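Soluble cytochrome b558 (Ectothiorhodospira shaposhnikovii, PDB 1CXY) binds a heme through two axial histidines and, as a bacterial relative of cytochrome b5, probably carries electrons. Local coordinates at residues W25-Y38 with A74-L86. Sequence-based numbering, arbitrary orientation.
Sequences WMAIHGKVYDLTPY and AARLLQRYLIGTL. With HEM (protoporphyrin IX containing Fe), chain B.
A classic beta bulge marks the antiparallel pairing of strand 31-34 with the edge strand 82-85 of the cytochrome b5 fold: Ile83 and Gly84 both face Val32. Val32 O accepts a nearly straight hydrogen bond from Ile83 N (2.8 Å) and a weak one from Gly84 N, while Val32 N donates to Gly84 O (2.8 Å). Gly84, lacking a side chain, readily adopts the fully extended backbone needed here. Beyond the bulge, Asp34 N donates a hydrogen bond to Tyr81 O (3.0 Å), the carbonyl of the residue linking helix 72-80 to the strand. A chi1 of 58° turns CG1 of Ile83 toward Val32, and Ile83 CD1 reaches on over the Trp25 six-membered ring, a CH-pi contact 3.5 Å from its centroid. Leu78 CD1 makes another, 3.5 Å from the Tyr33 centroid; Leu78 CD2 meets Ile28 CD1 tip to tip at 3.9 Å. Slim methyls suit such flat faces. Leu78 also touches a heme vinyl, CBC, which lies over a face of Tyr38. Tyr38 CB in turn rests on the Tyr81 ring, whose OH is hydrogen-bonded to a water (2.9 Å). Backbone bonds thus hold the strands together, Ile83 and Trp25 pack on the Val32 side, and Leu78 links the sheet to the heme pocket.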
ATOM      1  N   TRP A  25       2.452  -5.875   2.213  1.00 13.79           N
ATOM      2  CA  TRP A  25       1.378  -5.760   1.207  1.00 14.11           C
ATOM      3  C   TRP A  25       0.317  -4.813   1.758  1.00 15.51           C
ATOM      4  O   TRP A  25       0.177  -4.636   2.983  1.00 16.13           O
ATOM      5  CB  TRP A  25       0.715  -7.116   0.956  1.00 14.38           C
ATOM      6  CG  TRP A  25       1.534  -8.137   0.216  1.00 13.99           C
ATOM      7  CD1 TRP A  25       2.864  -8.163  -0.062  1.00 14.76           C
ATOM      8  CD2 TRP A  25       1.004  -9.371  -0.311  1.00 14.84           C
ATOM      9  NE1 TRP A  25       3.213  -9.311  -0.756  1.00 16.32           N
ATOM     10  CE2 TRP A  25       2.066 -10.072  -0.898  1.00 15.75           C
ATOM     11  CE3 TRP A  25      -0.286  -9.917  -0.331  1.00 15.01           C
ATOM     12  CZ2 TRP A  25       1.899 -11.326  -1.481  1.00 16.39           C
ATOM     13  CZ3 TRP A  25      -0.475 -11.160  -0.930  1.00 17.04           C
ATOM     14  CH2 TRP A  25       0.623 -11.830  -1.503  1.00 16.66           C
ATOM     15  N   MET A  26      -0.402  -4.125   0.876  1.00 13.80           N
ATOM     16  CA  MET A  26      -1.526  -3.318   1.361  1.00 13.72           C
ATOM     17  C   MET A  26      -2.734  -3.506   0.447  1.00 14.18           C
ATOM     18  O   MET A  26      -2.532  -3.882  -0.694  1.00 15.52           O
ATOM     19  CB  MET A  26      -1.266  -1.809   1.336  1.00 16.70           C
ATOM     20  CG  MET A  26      -0.149  -1.400   2.261  1.00 16.24           C
ATOM     21  SD  MET A  26       0.044   0.395   2.224  1.00 16.39           S
ATOM     22  CE  MET A  26       1.586   0.451   3.162  1.00 18.08           C
ATOM     23  N   ALA A  27      -3.904  -3.185   0.963  1.00 14.49           N
ATOM     24  CA  ALA A  27      -5.101  -3.170   0.112  1.00 15.03           C
ATOM     25  C   ALA A  27      -5.533  -1.693   0.060  1.00 15.57           C
ATOM     26  O   ALA A  27      -5.661  -1.031   1.105  1.00 16.58           O
ATOM     27  CB  ALA A  27      -6.219  -4.048   0.641  1.00 15.66           C
ATOM     28  N   ILE A  28      -5.720  -1.143  -1.122  1.00 14.93           N
ATOM     29  CA  ILE A  28      -6.126   0.260  -1.324  1.00 15.03           C
ATOM     30  C   ILE A  28      -7.162   0.265  -2.455  1.00 16.09           C
ATOM     31  O   ILE A  28      -6.896  -0.313  -3.513  1.00 17.67           O
ATOM     32  CB  ILE A  28      -4.963   1.172  -1.721  1.00 15.05           C
ATOM     33  CG1 ILE A  28      -3.955   1.316  -0.578  1.00 16.21           C
ATOM     34  CG2 ILE A  28      -5.433   2.572  -2.136  1.00 16.18           C
ATOM     35  CD1 ILE A  28      -2.601   1.856  -1.012  1.00 15.53           C
ATOM     36  N   HIS A  29      -8.340   0.862  -2.225  1.00 16.50           N
ATOM     37  CA  HIS A  29      -9.370   0.880  -3.262  1.00 18.46           C
ATOM     38  C   HIS A  29      -9.708  -0.481  -3.846  1.00 18.40           C
ATOM     39  O   HIS A  29      -9.874  -0.615  -5.073  1.00 19.53           O
ATOM     40  CB  HIS A  29      -8.931   1.822  -4.402  1.00 19.66           C
ATOM     41  CG  HIS A  29      -8.912   3.263  -3.986  1.00 21.72           C
ATOM     42  ND1 HIS A  29      -9.932   3.811  -3.250  1.00 24.35           N
ATOM     43  CD2 HIS A  29      -8.022   4.248  -4.238  1.00 23.47           C
ATOM     44  CE1 HIS A  29      -9.640   5.087  -3.028  1.00 23.73           C
ATOM     45  NE2 HIS A  29      -8.490   5.364  -3.574  1.00 23.62           N
ATOM     46  N   GLY A  30      -9.799  -1.512  -3.007  1.00 17.95           N
ATOM     47  CA  GLY A  30     -10.146  -2.852  -3.461  1.00 18.29           C
ATOM     48  C   GLY A  30      -9.043  -3.557  -4.248  1.00 17.57           C
ATOM     49  O   GLY A  30      -9.347  -4.609  -4.830  1.00 20.01           O
ATOM     50  N   LYS A  31      -7.837  -3.033  -4.315  1.00 16.43           N
ATOM     51  CA  LYS A  31      -6.739  -3.655  -5.053  1.00 16.31           C
ATOM     52  C   LYS A  31      -5.643  -3.991  -4.031  1.00 16.18           C
ATOM     53  O   LYS A  31      -5.545  -3.357  -2.982  1.00 16.80           O
ATOM     54  CB  LYS A  31      -6.201  -2.792  -6.189  1.00 17.43           C
ATOM     55  CG  LYS A  31      -7.218  -2.617  -7.319  1.00 20.66           C
ATOM     56  CD  LYS A  31      -6.827  -1.525  -8.305  1.00 22.06           C
ATOM     57  CE  LYS A  31      -7.091  -0.132  -7.760  1.00 23.62           C
ATOM     58  NZ  LYS A  31      -8.536   0.192  -7.640  1.00 27.08           N
ATOM     59  N   VAL A  32      -4.871  -5.017  -4.371  1.00 14.40           N
ATOM     60  CA  VAL A  32      -3.792  -5.481  -3.504  1.00 14.81           C
ATOM     61  C   VAL A  32      -2.437  -5.206  -4.134  1.00 14.21           C
ATOM     62  O   VAL A  32      -2.212  -5.397  -5.331  1.00 14.29           O
ATOM     63  CB  VAL A  32      -3.963  -6.984  -3.192  1.00 14.79           C
ATOM     64  CG1 VAL A  32      -2.782  -7.489  -2.349  1.00 15.97           C
ATOM     65  CG2 VAL A  32      -5.260  -7.219  -2.425  1.00 16.27           C
ATOM     66  N   TYR A  33      -1.521  -4.660  -3.317  1.00 14.28           N
ATOM     67  CA  TYR A  33      -0.218  -4.238  -3.799  1.00 14.03           C
ATOM     68  C   TYR A  33       0.898  -4.854  -2.952  1.00 14.31           C
ATOM     69  O   TYR A  33       0.803  -4.882  -1.717  1.00 15.43           O
ATOM     70  CB  TYR A  33      -0.097  -2.702  -3.615  1.00 14.95           C
ATOM     71  CG  TYR A  33      -1.165  -1.914  -4.348  1.00 15.19           C
ATOM     72  CD1 TYR A  33      -2.397  -1.689  -3.753  1.00 15.79           C
ATOM     73  CD2 TYR A  33      -0.950  -1.483  -5.651  1.00 14.32           C
ATOM     74  CE1 TYR A  33      -3.401  -0.995  -4.424  1.00 16.21           C
ATOM     75  CE2 TYR A  33      -1.954  -0.783  -6.324  1.00 15.23           C
ATOM     76  CZ  TYR A  33      -3.158  -0.574  -5.711  1.00 16.34           C
ATOM     77  OH  TYR A  33      -4.157   0.097  -6.396  1.00 15.73           O
ATOM     78  N   ASP A  34       1.982  -5.266  -3.569  1.00 15.05           N
ATOM     79  CA  ASP A  34       3.147  -5.784  -2.849  1.00 14.00           C
ATOM     80  C   ASP A  34       4.207  -4.679  -2.871  1.00 14.62           C
ATOM     81  O   ASP A  34       4.851  -4.405  -3.877  1.00 15.09           O
ATOM     82  CB  ASP A  34       3.654  -7.064  -3.510  1.00 17.63           C
ATOM     83  CG  ASP A  34       4.940  -7.544  -2.842  1.00 19.79           C
ATOM     84  OD1 ASP A  34       5.488  -6.861  -1.960  1.00 20.69           O
ATOM     85  OD2 ASP A  34       5.356  -8.662  -3.243  1.00 24.98           O
ATOM     86  N   LEU A  35       4.199  -3.917  -1.769  1.00 14.13           N
ATOM     87  CA  LEU A  35       5.005  -2.705  -1.685  1.00 15.21           C
ATOM     88  C   LEU A  35       6.357  -2.854  -1.030  1.00 15.46           C
ATOM     89  O   LEU A  35       7.103  -1.879  -0.825  1.00 14.81           O
ATOM     90  CB  LEU A  35       4.128  -1.677  -0.937  1.00 15.49           C
ATOM     91  CG  LEU A  35       2.950  -1.149  -1.775  1.00 15.00           C
ATOM     92  CD1 LEU A  35       1.832  -0.575  -0.912  1.00 16.06           C
ATOM     93  CD2 LEU A  35       3.445  -0.087  -2.757  1.00 15.87           C
ATOM     94  N   THR A  36       6.765  -4.105  -0.793  1.00 14.91           N
ATOM     95  CA  THR A  36       8.057  -4.393  -0.156  1.00 16.66           C
ATOM     96  C   THR A  36       9.247  -3.689  -0.776  1.00 17.54           C
ATOM     97  O   THR A  36      10.016  -2.988  -0.079  1.00 19.35           O
ATOM     98  CB  THR A  36       8.302  -5.909  -0.089  1.00 16.60           C
ATOM     99  OG1 THR A  36       7.130  -6.535   0.433  1.00 16.65           O
ATOM    100  CG2 THR A  36       9.476  -6.216   0.833  1.00 17.63           C
ATOM    101  N   PRO A  37       9.445  -3.728  -2.090  1.00 16.26           N
ATOM    102  CA  PRO A  37      10.541  -3.045  -2.757  1.00 17.57           C
ATOM    103  C   PRO A  37      10.406  -1.528  -2.645  1.00 18.18           C
ATOM    104  O   PRO A  37      11.433  -0.835  -2.593  1.00 19.83           O
ATOM    105  CB  PRO A  37      10.467  -3.485  -4.233  1.00 16.89           C
ATOM    106  CG  PRO A  37       9.016  -3.871  -4.373  1.00 18.33           C
ATOM    107  CD  PRO A  37       8.686  -4.544  -3.059  1.00 17.15           C
ATOM    108  N   TYR A  38       9.196  -1.012  -2.539  1.00 18.42           N
ATOM    109  CA  TYR A  38       9.028   0.450  -2.494  1.00 20.24           C
ATOM    110  C   TYR A  38       9.315   1.055  -1.140  1.00 22.19           C
ATOM    111  O   TYR A  38       9.744   2.209  -1.067  1.00 22.87           O
ATOM    112  CB  TYR A  38       7.605   0.801  -2.969  1.00 19.57           C
ATOM    113  CG  TYR A  38       7.426   2.312  -3.022  1.00 18.86           C
ATOM    114  CD1 TYR A  38       6.758   2.977  -2.003  1.00 18.86           C
ATOM    115  CD2 TYR A  38       8.051   3.040  -4.021  1.00 20.39           C
ATOM    116  CE1 TYR A  38       6.678   4.363  -2.026  1.00 19.68           C
ATOM    117  CE2 TYR A  38       7.964   4.425  -4.050  1.00 20.05           C
ATOM    118  CZ  TYR A  38       7.284   5.071  -3.037  1.00 19.79           C
ATOM    119  OH  TYR A  38       7.220   6.445  -3.067  1.00 19.87           O
ATOM    120  N   ALA A  74       2.460   9.903  -7.794  1.00 18.96           N
ATOM    121  CA  ALA A  74       2.417   8.844  -6.776  1.00 16.51           C
ATOM    122  C   ALA A  74       1.419   7.753  -7.124  1.00 16.03           C
ATOM    123  O   ALA A  74       1.706   6.576  -6.851  1.00 17.18           O
ATOM    124  CB  ALA A  74       2.095   9.444  -5.408  1.00 17.27           C
ATOM    125  N   ALA A  75       0.282   8.052  -7.714  1.00 16.29           N
ATOM    126  CA  ALA A  75      -0.729   7.063  -8.090  1.00 16.14           C
ATOM    127  C   ALA A  75      -0.227   6.168  -9.212  1.00 16.76           C
ATOM    128  O   ALA A  75      -0.458   4.945  -9.156  1.00 17.42           O
ATOM    129  CB  ALA A  75      -2.030   7.752  -8.486  1.00 17.53           C
ATOM    130  N   ARG A  76       0.586   6.707 -10.118  1.00 17.99           N
ATOM    131  CA  ARG A  76       1.220   5.879 -11.155  1.00 18.37           C
ATOM    132  C   ARG A  76       2.248   4.949 -10.539  1.00 19.58           C
ATOM    133  O   ARG A  76       2.355   3.774 -10.921  1.00 18.94           O
ATOM    134  CB  ARG A  76       1.785   6.776 -12.258  1.00 20.63           C
ATOM    135  CG  ARG A  76       0.619   7.447 -12.992  1.00 22.81           C
ATOM    136  CD  ARG A  76       1.111   8.281 -14.162  1.00 24.53           C
ATOM    137  NE  ARG A  76       2.172   9.219 -13.882  1.00 26.27           N
ATOM    138  CZ  ARG A  76       2.088  10.532 -13.679  1.00 28.44           C
ATOM    139  NH1 ARG A  76       0.943  11.190 -13.683  1.00 27.39           N
ATOM    140  NH2 ARG A  76       3.207  11.234 -13.478  1.00 29.17           N
ATOM    141  N   LEU A  77       2.987   5.462  -9.545  1.00 18.33           N
ATOM    142  CA  LEU A  77       3.978   4.628  -8.878  1.00 19.45           C
ATOM    143  C   LEU A  77       3.286   3.522  -8.086  1.00 18.31           C
ATOM    144  O   LEU A  77       3.743   2.373  -8.131  1.00 18.88           O
ATOM    145  CB  LEU A  77       4.866   5.447  -7.947  1.00 21.18           C
ATOM    146  CG  LEU A  77       5.791   6.499  -8.552  1.00 23.09           C
ATOM    147  CD1 LEU A  77       6.539   7.177  -7.400  1.00 23.73           C
ATOM    148  CD2 LEU A  77       6.780   5.872  -9.521  1.00 25.02           C
ATOM    149  N   LEU A  78       2.177   3.815  -7.403  1.00 16.76           N
ATOM    150  CA  LEU A  78       1.455   2.789  -6.648  1.00 15.74           C
ATOM    151  C   LEU A  78       0.998   1.660  -7.571  1.00 15.77           C
ATOM    152  O   LEU A  78       1.168   0.495  -7.258  1.00 14.91           O
ATOM    153  CB  LEU A  78       0.235   3.382  -5.919  1.00 15.01           C
ATOM    154  CG  LEU A  78      -0.753   2.369  -5.303  1.00 15.00           C
ATOM    155  CD1 LEU A  78      -0.069   1.504  -4.230  1.00 14.96           C
ATOM    156  CD2 LEU A  78      -1.974   3.039  -4.699  1.00 15.16           C
ATOM    157  N   GLN A  79       0.439   2.033  -8.741  1.00 16.02           N
ATOM    158  CA  GLN A  79      -0.084   1.002  -9.641  1.00 17.40           C
ATOM    159  C   GLN A  79       0.941  -0.004 -10.107  1.00 17.31           C
ATOM    160  O   GLN A  79       0.600  -1.191 -10.292  1.00 16.04           O
ATOM    161  CB  GLN A  79      -0.791   1.618 -10.878  1.00 18.19           C
ATOM    162  CG  GLN A  79      -1.745   0.533 -11.446  1.00 17.64           C
ATOM    163  CD  GLN A  79      -2.342   0.992 -12.772  1.00 17.92           C
ATOM    164  OE1 GLN A  79      -1.718   0.801 -13.806  1.00 17.92           O
ATOM    165  NE2 GLN A  79      -3.520   1.585 -12.713  1.00 18.21           N
ATOM    166  N   ARG A  80       2.199   0.358 -10.247  1.00 17.01           N
ATOM    167  CA  ARG A  80       3.260  -0.572 -10.620  1.00 17.19           C
ATOM    168  C   ARG A  80       3.341  -1.728  -9.625  1.00 16.61           C
ATOM    169  O   ARG A  80       3.718  -2.805 -10.062  1.00 17.54           O
ATOM    170  CB  ARG A  80       4.598   0.165 -10.684  1.00 19.92           C
ATOM    171  CG  ARG A  80       5.837  -0.668 -10.957  1.00 22.38           C
ATOM    172  N   TYR A  81       3.013  -1.544  -8.351  1.00 15.18           N
ATOM    173  CA  TYR A  81       3.172  -2.626  -7.365  1.00 14.97           C
ATOM    174  C   TYR A  81       1.911  -3.457  -7.232  1.00 15.27           C
ATOM    175  O   TYR A  81       1.818  -4.326  -6.366  1.00 13.62           O
ATOM    176  CB  TYR A  81       3.568  -1.974  -6.017  1.00 15.12           C
ATOM    177  CG  TYR A  81       4.905  -1.275  -6.151  1.00 16.29           C
ATOM    178  CD1 TYR A  81       4.926   0.120  -6.255  1.00 17.61           C
ATOM    179  CD2 TYR A  81       6.085  -1.997  -6.248  1.00 18.45           C
ATOM    180  CE1 TYR A  81       6.130   0.775  -6.415  1.00 17.75           C
ATOM    181  CE2 TYR A  81       7.303  -1.336  -6.400  1.00 18.90           C
ATOM    182  CZ  TYR A  81       7.292   0.047  -6.504  1.00 20.13           C
ATOM    183  OH  TYR A  81       8.478   0.728  -6.686  1.00 22.33           O
ATOM    184  N   LEU A  82       0.934  -3.285  -8.130  1.00 14.54           N
ATOM    185  CA  LEU A  82      -0.303  -4.052  -8.109  1.00 14.87           C
ATOM    186  C   LEU A  82      -0.034  -5.545  -8.228  1.00 14.99           C
ATOM    187  O   LEU A  82       0.777  -5.960  -9.063  1.00 14.43           O
ATOM    188  CB  LEU A  82      -1.167  -3.669  -9.332  1.00 15.00           C
ATOM    189  CG  LEU A  82      -2.510  -4.403  -9.454  1.00 16.43           C
ATOM    190  CD1 LEU A  82      -3.403  -3.938  -8.314  1.00 15.44           C
ATOM    191  CD2 LEU A  82      -3.146  -4.065 -10.808  1.00 18.64           C
ATOM    192  N   ILE A  83      -0.676  -6.398  -7.425  1.00 14.05           N
ATOM    193  CA  ILE A  83      -0.559  -7.842  -7.647  1.00 13.95           C
ATOM    194  C   ILE A  83      -1.919  -8.525  -7.758  1.00 14.91           C
ATOM    195  O   ILE A  83      -1.969  -9.700  -8.153  1.00 16.97           O
ATOM    196  CB  ILE A  83       0.295  -8.570  -6.591  1.00 14.39           C
ATOM    197  CG1 ILE A  83      -0.282  -8.361  -5.182  1.00 14.94           C
ATOM    198  CG2 ILE A  83       1.749  -8.089  -6.638  1.00 15.18           C
ATOM    199  CD1 ILE A  83       0.305  -9.278  -4.108  1.00 15.13           C
ATOM    200  N   GLY A  84      -3.018  -7.859  -7.424  1.00 15.48           N
ATOM    201  CA  GLY A  84      -4.341  -8.499  -7.531  1.00 15.78           C
ATOM    202  C   GLY A  84      -5.453  -7.626  -6.968  1.00 16.67           C
ATOM    203  O   GLY A  84      -5.261  -6.438  -6.728  1.00 16.02           O
ATOM    204  N   THR A  85      -6.642  -8.228  -6.858  1.00 16.81           N
ATOM    205  CA  THR A  85      -7.785  -7.520  -6.291  1.00 18.76           C
ATOM    206  C   THR A  85      -8.196  -8.167  -4.971  1.00 20.40           C
ATOM    207  O   THR A  85      -7.775  -9.277  -4.631  1.00 19.83           O
ATOM    208  CB  THR A  85      -9.016  -7.530  -7.218  1.00 18.11           C
ATOM    209  OG1 THR A  85      -9.397  -8.893  -7.434  1.00 19.49           O
ATOM    210  CG2 THR A  85      -8.669  -6.874  -8.551  1.00 19.79           C
ATOM    211  N   LEU A  86      -8.994  -7.440  -4.215  1.00 22.83           N
ATOM    212  CA  LEU A  86      -9.480  -7.888  -2.918  1.00 24.66           C
ATOM    213  C   LEU A  86     -10.868  -8.499  -3.045  1.00 26.94           C
ATOM    214  O   LEU A  86     -11.698  -7.865  -3.732  1.00 27.25           O
ATOM    215  CB  LEU A  86      -9.497  -6.650  -2.010  1.00 24.63           C
ATOM    216  CG  LEU A  86      -9.581  -6.848  -0.506  1.00 26.08           C
ATOM    217  CD1 LEU A  86      -8.355  -7.602  -0.014  1.00 25.43           C
ATOM    218  CD2 LEU A  86      -9.773  -5.519   0.190  1.00 26.04           C
TER
HETATM  219  CHA HEM B 204       4.581  11.442   0.132  1.00 18.87           C
HETATM  220  CHB HEM B 204       2.006   9.282   3.609  1.00 18.05           C
HETATM  221  CHC HEM B 204       1.698   5.308   0.873  1.00 16.35           C
HETATM  222  CHD HEM B 204       4.168   7.504  -2.662  1.00 17.99           C
HETATM  223  C1A HEM B 204       4.008  11.164   1.350  1.00 19.15           C
HETATM  224  C2A HEM B 204       4.084  11.993   2.537  1.00 19.48           C
HETATM  225  C3A HEM B 204       3.344  11.399   3.483  1.00 18.11           C
HETATM  226  C4A HEM B 204       2.814  10.164   2.921  1.00 17.79           C
HETATM  227  CMA HEM B 204       3.078  11.854   4.935  1.00 18.18           C
HETATM  228  CAA HEM B 204       4.829  13.345   2.647  1.00 20.79           C
HETATM  229  CBA HEM B 204       3.911  14.602   2.807  1.00 21.23           C
HETATM  230  CGA HEM B 204       3.256  15.020   1.521  1.00 22.38           C
HETATM  231  O1A HEM B 204       3.768  14.624   0.443  1.00 24.08           O
HETATM  232  O2A HEM B 204       2.241  15.763   1.544  1.00 23.49           O
HETATM  233  C1B HEM B 204       1.656   8.023   3.149  1.00 18.09           C
HETATM  234  C2B HEM B 204       0.833   7.070   3.850  1.00 16.45           C
HETATM  235  C3B HEM B 204       0.721   5.984   3.082  1.00 16.50           C
HETATM  236  C4B HEM B 204       1.512   6.212   1.895  1.00 16.40           C
HETATM  237  CMB HEM B 204       0.174   7.365   5.222  1.00 17.49           C
HETATM  238  CAB HEM B 204      -0.077   4.695   3.375  1.00 17.72           C
HETATM  239  CBB HEM B 204      -0.774   4.045   2.442  1.00 18.94           C
HETATM  240  C1C HEM B 204       2.348   5.553  -0.313  1.00 17.47           C
HETATM  241  C2C HEM B 204       2.488   4.618  -1.407  1.00 16.90           C
HETATM  242  C3C HEM B 204       3.159   5.224  -2.397  1.00 17.56           C
HETATM  243  C4C HEM B 204       3.454   6.581  -1.941  1.00 18.19           C
HETATM  244  CMC HEM B 204       1.904   3.191  -1.357  1.00 17.42           C
HETATM  245  CAC HEM B 204       3.548   4.743  -3.808  1.00 20.57           C
HETATM  246  CBC HEM B 204       3.996   3.537  -4.090  1.00 22.38           C
HETATM  247  C1D HEM B 204       4.469   8.773  -2.207  1.00 19.21           C
HETATM  248  C2D HEM B 204       5.075   9.800  -3.013  1.00 19.94           C
HETATM  249  C3D HEM B 204       5.180  10.888  -2.242  1.00 20.00           C
HETATM  250  C4D HEM B 204       4.643  10.575  -0.943  1.00 19.10           C
HETATM  251  CMD HEM B 204       5.514   9.614  -4.486  1.00 22.01           C
HETATM  252  CAD HEM B 204       5.705  12.299  -2.621  1.00 20.17           C
HETATM  253  CBD HEM B 204       4.482  13.255  -2.736  1.00 19.18           C
HETATM  254  CGD HEM B 204       3.448  12.840  -3.749  1.00 19.05           C
HETATM  255  O1D HEM B 204       2.234  12.809  -3.458  1.00 19.78           O
HETATM  256  O2D HEM B 204       3.836  12.572  -4.924  1.00 20.66           O
HETATM  257  NA  HEM B 204       3.252  10.035   1.625  1.00 17.04           N
HETATM  258  NB  HEM B 204       2.061   7.479   1.936  1.00 16.72           N
HETATM  259  NC  HEM B 204       2.975   6.731  -0.665  1.00 16.44           N
HETATM  260  ND  HEM B 204       4.188   9.274  -0.946  1.00 17.57           N
HETATM  261 FE   HEM B 204       3.077   8.387   0.470  1.00 17.11          FE
HETATM  262  O   HOH W   1     -12.105  -5.283  -5.277  1.00 44.44           O
HETATM  263  O   HOH W   2      10.944   0.655  -5.254  1.00 56.48           O